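Local coordinates for protein L-Ribose isomerase (Acinetobacter, PDB 4Q0S) that isomerises the rare sugar L-ribose, probably to L-ribulose, in a cupin barrel whose metal site holds cobalt, at residues Ala30-Ala35 with Asp208-Val213; Pro83-Leu88 with Pro235-Met240. All coordinates share one frame; numbering follows the deposited sequence.

Contact 1. Residues Ala30-Ala35 with Asp208-Val213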
loop_
_atom_site.group_PDB
_atom_site.type_symbol
_atom_site.label_atom_id
_atom_site.label_comp_id
_atom_site.label_asym_id
_atom_site.label_seq_id
_atom_site.Cartn_x
_atom_site.Cartn_y
_atom_site.Cartn_z
ATOM N N ALA A 30 -1.053 -15.288 -0.734
ATOM C CA ALA A 30 -2.099 -14.649 0.049
ATOM C C ALA A 30 -1.522 -13.476 0.840
ATOM O O ALA A 30 -2.181 -12.456 1.018
ATOM C CB ALA A 30 -2.750 -15.664 0.992
ATOM N N ALA A 31 -0.285 -13.623 1.308
ATOM C CA ALA A 31 0.366 -12.561 2.071
ATOM C C ALA A 31 0.633 -11.392 1.131
ATOM O O ALA A 31 0.437 -10.227 1.484
ATOM C CB ALA A 31 1.685 -13.072 2.681
ATOM N N LEU A 32 1.083 -11.709 -0.078
ATOM C CA LEU A 32 1.350 -10.673 -1.065
ATOM C C LEU A 32 0.036 -9.933 -1.333
ATOM O O LEU A 32 -0.004 -8.700 -1.402
ATOM C CB LEU A 32 1.891 -11.307 -2.351
ATOM C CG LEU A 32 2.234 -10.382 -3.522
ATOM C CD1 LEU A 32 3.324 -9.400 -3.117
ATOM C CD2 LEU A 32 2.708 -11.222 -4.701
ATOM N N GLY A 33 -1.047 -10.690 -1.464
ATOM C CA GLY A 33 -2.338 -10.084 -1.713
ATOM C C GLY A 33 -2.747 -9.117 -0.618
ATOM O O GLY A 33 -3.239 -8.025 -0.893
ATOM N N LYS A 34 -2.554 -9.524 0.631
ATOM C CA LYS A 34 -2.900 -8.679 1.764
ATOM C C LYS A 34 -2.069 -7.401 1.753
ATOM O O LYS A 34 -2.594 -6.308 1.968
ATOM C CB LYS A 34 -2.700 -9.457 3.067
ATOM C CG LYS A 34 -3.674 -10.613 3.182
ATOM C CD LYS A 34 -3.639 -11.268 4.537
ATOM C CE LYS A 34 -4.801 -12.241 4.671
ATOM N NZ LYS A 34 -4.961 -12.728 6.061
ATOM N N ALA A 35 -0.777 -7.536 1.478
ATOM C CA ALA A 35 0.102 -6.378 1.421
ATOM C C ALA A 35 -0.428 -5.373 0.396
ATOM O O ALA A 35 -0.330 -4.161 0.589
ATOM C CB ALA A 35 1.527 -6.814 1.041
ATOM N N ASP A 208 10.651 -9.093 -11.672
ATOM C CA ASP A 208 11.210 -9.267 -10.338
ATOM C C ASP A 208 10.093 -9.544 -9.343
ATOM O O ASP A 208 10.352 -9.861 -8.185
ATOM C CB ASP A 208 11.958 -8.004 -9.928
ATOM C CG ASP A 208 11.128 -6.755 -10.148
ATOM O OD1 ASP A 208 10.711 -6.516 -11.307
ATOM O OD2 ASP A 208 10.887 -6.022 -9.169
ATOM N N VAL A 209 8.845 -9.404 -9.786
ATOM C CA VAL A 209 7.707 -9.662 -8.911
ATOM C C VAL A 209 6.642 -10.463 -9.633
ATOM O O VAL A 209 6.589 -10.479 -10.859
ATOM C CB VAL A 209 7.048 -8.348 -8.392
ATOM C CG1 VAL A 209 8.051 -7.538 -7.596
ATOM C CG2 VAL A 209 6.488 -7.535 -9.554
ATOM N N PRO A 210 5.783 -11.159 -8.878
ATOM C CA PRO A 210 4.732 -11.938 -9.536
ATOM C C PRO A 210 3.729 -10.938 -10.104
ATOM O O PRO A 210 3.617 -9.821 -9.604
ATOM C CB PRO A 210 4.106 -12.739 -8.388
ATOM C CG PRO A 210 5.166 -12.733 -7.311
ATOM C CD PRO A 210 5.745 -11.349 -7.420
ATOM N N LEU A 211 3.025 -11.325 -11.161
ATOM C CA LEU A 211 2.007 -10.458 -11.713
ATOM C C LEU A 211 0.807 -10.613 -10.779
ATOM O O LEU A 211 0.397 -11.732 -10.467
ATOM C CB LEU A 211 1.614 -10.914 -13.122
ATOM C CG LEU A 211 0.249 -10.399 -13.599
ATOM C CD1 LEU A 211 0.265 -8.877 -13.618
ATOM C CD2 LEU A 211 -0.069 -10.961 -14.996
ATOM N N VAL A 212 0.265 -9.499 -10.311
ATOM C CA VAL A 212 -0.902 -9.542 -9.441
ATOM C C VAL A 212 -1.967 -8.713 -10.138
ATOM O O VAL A 212 -1.761 -7.525 -10.415
ATOM C CB VAL A 212 -0.607 -8.949 -8.037
ATOM C CG1 VAL A 212 -1.842 -9.100 -7.131
ATOM C CG2 VAL A 212 0.573 -9.667 -7.412
ATOM N N VAL A 213 -3.101 -9.342 -10.428
ATOM C CA VAL A 213 -4.180 -8.659 -11.133
ATOM C C VAL A 213 -5.526 -8.827 -10.455
ATOM O O VAL A 213 -5.886 -9.914 -10.007
ATOM C CB VAL A 213 -4.324 -9.192 -12.583
ATOM C CG1 VAL A 213 -5.401 -8.393 -13.345
ATOM C CG2 VAL A 213 -2.991 -9.100 -13.305
#
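Between these two segments the contact rests on one methyl of L32, CD2, which meets V212 on the strand and P210 in the loop just before it. CD2 lies 3.8 Å from V212 CG2 and 3.9 Å from P210 CG, shared between a methyl and a ring. The proline ring presents its CG and CD side to this methyl, CD standing 4.1 Å from L32 CD2. The bond to CB of L32 already points toward the strand, and with CG anti to the backbone N (chi1 180°), beside the carbonyl carbon, CD2 comes to lie between V212 and P210. The contact is entirely apolar and buried.

The next shell fixes the partners. V212 is hydrogen-bonded through its backbone to V129 and L130 within the sheet, and its side chain also packs on L105 and L36. P210 packs on A31 of the second subunit; K34 NZ forms a salt bridge with D208 OD2 of that subunit, and D208 OD2 one with its K34 NZ. On the other side of the strand, L211 and V213 touch M133 of the opposing sheet. The arrangement is that of a helix packed on the outer face of a cupin barrel, here next to a subunit interface.

Contact 2. Residues Pro83-Leu88 with Pro235-Met240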
loop_
_atom_site.group_PDB
_atom_site.type_symbol
_atom_site.label_atom_id
_atom_site.label_comp_id
_atom_site.label_asym_id
_atom_site.label_seq_id
_atom_site.Cartn_x
_atom_site.Cartn_y
_atom_site.Cartn_z
ATOM N N PRO A 83 -24.325 -14.131 -7.698
ATOM C CA PRO A 83 -25.231 -14.390 -8.820
ATOM C C PRO A 83 -25.974 -13.133 -9.265
ATOM O O PRO A 83 -26.215 -12.942 -10.454
ATOM C CB PRO A 83 -26.183 -15.451 -8.263
ATOM C CG PRO A 83 -25.318 -16.202 -7.292
ATOM C CD PRO A 83 -24.588 -15.063 -6.587
ATOM N N ALA A 84 -26.314 -12.277 -8.304
ATOM C CA ALA A 84 -27.057 -11.045 -8.580
ATOM C C ALA A 84 -28.434 -11.397 -9.162
ATOM O O ALA A 84 -28.963 -10.703 -10.032
ATOM C CB ALA A 84 -26.281 -10.160 -9.547
ATOM N N VAL A 85 -29.004 -12.485 -8.661
ATOM C CA VAL A 85 -30.309 -12.958 -9.112
ATOM C C VAL A 85 -31.450 -12.296 -8.351
ATOM O O VAL A 85 -32.544 -12.137 -8.893
ATOM C CB VAL A 85 -30.411 -14.499 -8.966
ATOM C CG1 VAL A 85 -31.867 -14.940 -8.896
ATOM C CG2 VAL A 85 -29.717 -15.165 -10.150
ATOM N N ASP A 86 -31.192 -11.908 -7.104
ATOM C CA ASP A 86 -32.210 -11.264 -6.279
ATOM C C ASP A 86 -32.678 -9.932 -6.836
ATOM O O ASP A 86 -31.864 -9.074 -7.181
ATOM C CB ASP A 86 -31.693 -11.046 -4.854
ATOM C CG ASP A 86 -31.512 -12.340 -4.102
ATOM O OD1 ASP A 86 -30.507 -13.043 -4.340
ATOM O OD2 ASP A 86 -32.390 -12.666 -3.278
ATOM N N GLY A 87 -33.996 -9.760 -6.914
ATOM C CA GLY A 87 -34.548 -8.517 -7.418
ATOM C C GLY A 87 -34.755 -8.477 -8.919
ATOM O O GLY A 87 -35.253 -7.484 -9.451
ATOM N N LEU A 88 -34.376 -9.546 -9.607
ATOM C CA LEU A 88 -34.540 -9.607 -11.053
ATOM C C LEU A 88 -35.950 -9.996 -11.465
ATOM O O LEU A 88 -36.611 -10.778 -10.785
ATOM C CB LEU A 88 -33.593 -10.637 -11.665
ATOM C CG LEU A 88 -32.109 -10.324 -11.828
ATOM C CD1 LEU A 88 -31.411 -11.545 -12.406
ATOM C CD2 LEU A 88 -31.936 -9.130 -12.746
ATOM N N PRO A 235 -32.176 -22.953 -11.653
ATOM C CA PRO A 235 -32.066 -24.354 -12.070
ATOM C C PRO A 235 -30.953 -24.656 -13.069
ATOM O O PRO A 235 -30.031 -25.413 -12.765
ATOM C CB PRO A 235 -33.453 -24.646 -12.627
ATOM C CG PRO A 235 -34.323 -23.871 -11.688
ATOM C CD PRO A 235 -33.592 -22.545 -11.576
ATOM N N SER A 236 -31.037 -24.056 -14.254
ATOM C CA SER A 236 -30.047 -24.273 -15.306
ATOM C C SER A 236 -28.597 -24.100 -14.850
ATOM O O SER A 236 -27.718 -24.838 -15.284
ATOM C CB SER A 236 -30.321 -23.337 -16.487
ATOM O OG SER A 236 -30.189 -21.979 -16.109
ATOM N N TRP A 237 -28.348 -23.126 -13.982
ATOM C CA TRP A 237 -26.998 -22.868 -13.486
ATOM C C TRP A 237 -26.315 -24.110 -12.922
ATOM O O TRP A 237 -25.087 -24.197 -12.911
ATOM C CB TRP A 237 -27.038 -21.788 -12.404
ATOM C CG TRP A 237 -27.355 -20.416 -12.915
ATOM C CD1 TRP A 237 -28.244 -20.087 -13.899
ATOM C CD2 TRP A 237 -26.837 -19.179 -12.414
ATOM N NE1 TRP A 237 -28.316 -18.722 -14.039
ATOM C CE2 TRP A 237 -27.463 -18.140 -13.137
ATOM C CE3 TRP A 237 -25.907 -18.847 -11.418
ATOM C CZ2 TRP A 237 -27.189 -16.787 -12.896
ATOM C CZ3 TRP A 237 -25.636 -17.503 -11.177
ATOM C CH2 TRP A 237 -26.277 -16.490 -11.915
ATOM N N LEU A 238 -27.112 -25.065 -12.453
ATOM C CA LEU A 238 -26.583 -26.296 -11.873
ATOM C C LEU A 238 -25.712 -27.089 -12.845
ATOM O O LEU A 238 -26.168 -27.493 -13.916
ATOM C CB LEU A 238 -27.735 -27.176 -11.380
ATOM C CG LEU A 238 -27.360 -28.509 -10.729
ATOM C CD1 LEU A 238 -26.458 -28.274 -9.525
ATOM C CD2 LEU A 238 -28.631 -29.231 -10.312
ATOM N N GLY A 239 -24.458 -27.308 -12.458
ATOM C CA GLY A 239 -23.532 -28.051 -13.295
ATOM C C GLY A 239 -23.032 -27.278 -14.505
ATOM O O GLY A 239 -22.101 -27.706 -15.188
ATOM N N MET A 240 -23.654 -26.136 -14.772
ATOM C CA MET A 240 -23.284 -25.294 -15.904
ATOM C C MET A 240 -21.793 -24.961 -15.915
ATOM O O MET A 240 -21.233 -24.542 -14.900
ATOM C CB MET A 240 -24.098 -24.002 -15.857
ATOM C CG MET A 240 -23.881 -23.071 -17.028
ATOM S SD MET A 240 -24.797 -21.540 -16.787
ATOM C CE MET A 240 -26.482 -22.102 -17.047
#
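W237 meets P83 and V85 through the far end of its indole, and a walk along the side chain explains why one residue can join two loops. From CB, CG lies beside the backbone N and anti to the carbonyl carbon; chi1 of -70° with chi2 of 38° brings the six-membered ring to 83-88. On the five-membered ring, CD1 has S236 OG 3.5 Å away, in the ring plane at its edge. Further out the partners come from the other loop. CZ3 lies 3.6 Å from P83 CB, the shortest approach between the segments, and CH2 is 3.8 Å from the same P83 CB. CH2 also lies 3.8 Å from P83 O. V85 CG2 sits 4.1 Å from both CZ2 and CH2 of W237. P83 crosses the indole at a slant, while V85 and the indole run past each other in opposite directions; both touching carbons stand oblique to the ring.

Each loop is shaped by a type II turn, V85 to L88 on one side and W237 to M240 on the other, with glycine at the third position of both. The indole has further aromatic neighbours: its plane is tilted about 45° from the ring of Y219 and meets that of H221 edge-to-face. D86 OD2 accepts hydrogen bonds from F152 N and G154 N of the fourth subunit. Chemically, then, the join depends on dispersion and the burial of apolar surface, while the hydrogen bonds nearby lie within the chain or, for 83-88, also reach the fourth subunit.

Overall arrangement
Contacts 1 and 2 lie well apart, with centres 32 Å from each other and nearest atoms about 19 Å apart, and they do not touch. Their segments alternate along the chain, and one sheet connects them: strand 73-82 runs into 83-88, while strand 211-217, which includes the end of 208-213, leads on through a loop to 235-240. Contact 1 is the nearer to the centre of the chain, its centre 15 Å away against 21 Å, and V212's side chain is about 13 Å from a bound D-ribitol. The cobalt ligands H117, H119, E124 and H199 belong to neither contact. Both contacts adjoin other subunits, the second and third at contact 1 and the fourth at contact 2.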